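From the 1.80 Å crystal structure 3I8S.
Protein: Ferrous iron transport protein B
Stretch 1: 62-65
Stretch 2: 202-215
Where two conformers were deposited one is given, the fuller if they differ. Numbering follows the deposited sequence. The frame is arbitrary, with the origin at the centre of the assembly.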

# COMPACT_ATOMS: atom_id res chain seq x y z
N SER A 62 0.60 3.93 7.24
CA SER A 62 1.39 4.37 6.12
C SER A 62 2.74 3.64 6.06
O SER A 62 3.03 2.84 6.94
CB SER A 62 1.64 5.89 6.18
OG SER A 62 2.71 6.22 7.05
N LEU A 63 3.52 3.96 5.04
CA LEU A 63 4.87 3.46 4.89
C LEU A 63 5.88 4.56 5.22
O LEU A 63 7.10 4.38 5.00
CB LEU A 63 5.07 2.96 3.45
CG LEU A 63 4.20 1.76 3.04
CD1 LEU A 63 4.56 1.25 1.67
CD2 LEU A 63 4.19 0.64 4.03
N THR A 64 5.41 5.66 5.80
CA THR A 64 6.22 6.85 6.00
C THR A 64 6.81 6.92 7.39
O THR A 64 6.12 6.65 8.38
CB THR A 64 5.36 8.11 5.75
OG1 THR A 64 4.94 8.11 4.38
CG2 THR A 64 6.15 9.36 6.09
N THR A 65 8.10 7.30 7.44
CA THR A 65 8.91 7.43 8.65
C THR A 65 9.41 8.86 8.83
O THR A 65 8.67 9.73 9.28
CB THR A 65 10.20 6.60 8.57
OG1 THR A 65 9.90 5.21 8.53
CG2 THR A 65 11.11 6.95 9.76
N ARG A 202 11.58 7.06 -7.71
CA ARG A 202 10.80 8.28 -7.70
C ARG A 202 9.97 8.47 -6.41
O ARG A 202 9.84 9.57 -5.89
CB ARG A 202 9.93 8.33 -8.94
CG ARG A 202 10.78 8.52 -10.18
CD ARG A 202 9.90 8.57 -11.43
NE ARG A 202 10.66 9.03 -12.59
CZ ARG A 202 10.20 9.00 -13.84
NH1 ARG A 202 9.02 8.47 -14.11
NH2 ARG A 202 10.94 9.46 -14.84
N TRP A 203 9.40 7.38 -5.94
CA TRP A 203 8.65 7.37 -4.67
C TRP A 203 9.60 7.74 -3.53
O TRP A 203 9.27 8.55 -2.69
CB TRP A 203 8.08 5.99 -4.44
CG TRP A 203 7.22 5.90 -3.23
CD1 TRP A 203 5.89 6.24 -3.13
CD2 TRP A 203 7.62 5.43 -1.94
NE1 TRP A 203 5.45 6.01 -1.84
CE2 TRP A 203 6.47 5.51 -1.09
CE3 TRP A 203 8.83 4.98 -1.38
CZ2 TRP A 203 6.51 5.13 0.26
CZ3 TRP A 203 8.86 4.61 -0.05
CH2 TRP A 203 7.71 4.68 0.74
N LEU A 204 10.76 7.11 -3.50
CA LEU A 204 11.77 7.43 -2.51
C LEU A 204 12.16 8.93 -2.54
O LEU A 204 12.32 9.54 -1.49
CB LEU A 204 12.99 6.55 -2.67
CG LEU A 204 12.87 5.10 -2.23
CD1 LEU A 204 14.10 4.33 -2.73
CD2 LEU A 204 12.65 4.91 -0.71
N GLY A 205 12.34 9.47 -3.74
CA GLY A 205 12.61 10.90 -3.90
C GLY A 205 11.59 11.77 -3.21
O GLY A 205 11.95 12.72 -2.47
N LEU A 206 10.31 11.47 -3.45
CA LEU A 206 9.21 12.24 -2.87
C LEU A 206 9.16 12.05 -1.35
O LEU A 206 8.95 13.00 -0.60
CB LEU A 206 7.88 11.83 -3.50
CG LEU A 206 7.38 12.58 -4.72
CD1 LEU A 206 5.93 12.19 -5.00
CD2 LEU A 206 7.50 14.11 -4.55
N GLN A 207 9.41 10.82 -0.87
CA GLN A 207 9.45 10.58 0.56
C GLN A 207 10.55 11.40 1.22
O GLN A 207 10.35 11.95 2.32
CB GLN A 207 9.63 9.09 0.87
CG GLN A 207 8.46 8.27 0.42
CD GLN A 207 7.26 8.58 1.25
OE1 GLN A 207 6.25 9.03 0.75
NE2 GLN A 207 7.37 8.33 2.56
N MET A 208 11.70 11.52 0.56
CA MET A 208 12.81 12.26 1.15
C MET A 208 12.48 13.77 1.22
O MET A 208 12.78 14.45 2.20
CB MET A 208 14.09 12.07 0.33
CG MET A 208 14.70 10.66 0.35
SD MET A 208 16.05 10.56 -0.85
CE MET A 208 17.21 11.65 -0.09
N LEU A 209 11.86 14.27 0.17
CA LEU A 209 11.41 15.67 0.14
C LEU A 209 10.35 15.96 1.22
O LEU A 209 10.29 17.06 1.77
CB LEU A 209 10.85 16.02 -1.23
CG LEU A 209 11.84 15.95 -2.40
CD1 LEU A 209 11.14 16.02 -3.77
CD2 LEU A 209 12.89 17.05 -2.26
N GLU A 210 9.50 14.98 1.51
CA GLU A 210 8.53 15.08 2.58
C GLU A 210 9.17 15.08 3.97
O GLU A 210 8.54 15.49 4.94
CB GLU A 210 7.44 13.99 2.43
CG GLU A 210 6.22 14.29 3.26
CD GLU A 210 5.15 13.22 3.18
OE1 GLU A 210 5.50 12.03 2.92
OE2 GLU A 210 3.96 13.60 3.39
N GLY A 211 10.44 14.65 4.07
CA GLY A 211 11.19 14.56 5.31
C GLY A 211 11.30 13.17 5.92
O GLY A 211 11.65 13.04 7.08
N ASP A 212 10.99 12.13 5.15
CA ASP A 212 11.09 10.75 5.64
C ASP A 212 12.57 10.38 5.79
O ASP A 212 13.28 10.31 4.80
CB ASP A 212 10.40 9.82 4.64
CG ASP A 212 10.36 8.38 5.06
OD1 ASP A 212 11.34 7.85 5.58
OD2 ASP A 212 9.34 7.72 4.74
N ILE A 213 13.00 10.13 7.00
CA ILE A 213 14.44 9.87 7.26
C ILE A 213 14.91 8.52 6.75
O ILE A 213 16.03 8.39 6.22
CB ILE A 213 14.80 10.02 8.75
CG1 ILE A 213 14.25 11.34 9.33
CG2 ILE A 213 16.32 9.97 8.94
CD1 ILE A 213 14.73 12.56 8.62
N TYR A 214 14.07 7.51 6.93
CA TYR A 214 14.39 6.12 6.54
C TYR A 214 14.60 5.96 5.03
O TYR A 214 15.52 5.27 4.60
CB TYR A 214 13.29 5.18 7.01
CG TYR A 214 13.59 3.70 6.91
CD1 TYR A 214 14.82 3.19 7.26
CD2 TYR A 214 12.62 2.81 6.50
CE1 TYR A 214 15.09 1.84 7.19
CE2 TYR A 214 12.88 1.46 6.42
CZ TYR A 214 14.12 0.98 6.74
OH TYR A 214 14.39 -0.37 6.70
N SER A 215 13.78 6.63 4.24
CA SER A 215 13.89 6.61 2.78
C SER A 215 15.28 7.02 2.31
O SER A 215 15.75 6.59 1.26
CB SER A 215 12.82 7.52 2.14
OG SER A 215 13.08 8.91 2.39
O HOH W 1 9.67 5.00 5.40
O HOH W 2 3.41 10.29 4.14

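A short loop can be fixed to a distant part of the same chain by very few groups, and a side chain that caps a helix can be one of them. In this ferrous iron transport protein, residues 62-65 form a segment without regular secondary structure that packs against the end of one helix and the turn leading into the next. The contact is small, burying 323 Å² over both sides, and it rests on two direct hydrogen bonds supplemented by water.

Ser62 does not reach the second stretch, but it shapes the loop that does. Its side chain, with chi1 in the p rotamer, reaches forward along the chain, and Ser62 OG accepts from Thr64 N at 3.0 Å, a local bond that braces the segment just before its polar contacts begin.

Leu63 supplies the apolar part. Its CA-to-CB bond points toward the second stretch, and Leu63 CB lies 4.1 Å from Trp203 CZ2, approaching the indole obliquely. Both residues are buried, a setting that suits an aliphatic chain and a large aromatic ring. The backbone of Leu63 is used differently: water 1 lies 2.7 Å from Leu63 O, placed to donate to it, so this polar group has a partner in reach next to a nonpolar contact.

With Thr64 the contact becomes polar. Its CA-to-CB bond runs sideways, yet the m rotamer leaves OG1 within reach of Gln207, whose NE2 donates to it at 3.0 Å. The other hydrogen of the amide is also employed, since Gln207 NE2 donates to Asp212 OD2, again at 3.0 Å. A glutamine suits this buried place because one uncharged NH2 group can serve two acceptors, here one in each stretch. Water 2, 2.7 Å from Thr64 OG1, donates to Glu210 OE1 at 3.0 Å and extends the link to the last turn of the helix.

The closest pair of CA atoms is at Thr65, whose CA lies 5.0 Å from Asp212 CA. Thr65 N donates to Asp212 OD2 at 3.0 Å, with a nearly straight angle of 173°. Water 1 also lies 2.8 Å from Asp212 OD2 and 3.1 Å from Thr65 OG1; with two hydrogens it cannot donate to all three acceptors at once. The CA-to-CB bond of Thr65 points toward the second stretch, with Thr65 CB 3.4 Å from Asp212 OD1 and Thr65 OG1 3.7 Å from Tyr214 CB; the end of the tyrosine leads away.

The general principle is clearest in Asp212. Gly211 ends the preceding helix in a Schellman motif, its positive phi of 101° being one at which a CB would be jammed against the carbonyl O of Glu210. The chain is thereby turned, and Asp212 takes the N-cap position of the following helix. Its OD1 accepts from Ser215 N at 3.0 Å, while OD2 accepts from Thr65 N and Gln207 NE2 and has water 1 in range. A buried carboxylate is thus well supplied with donors, and the residue that caps a helix also anchors the loop.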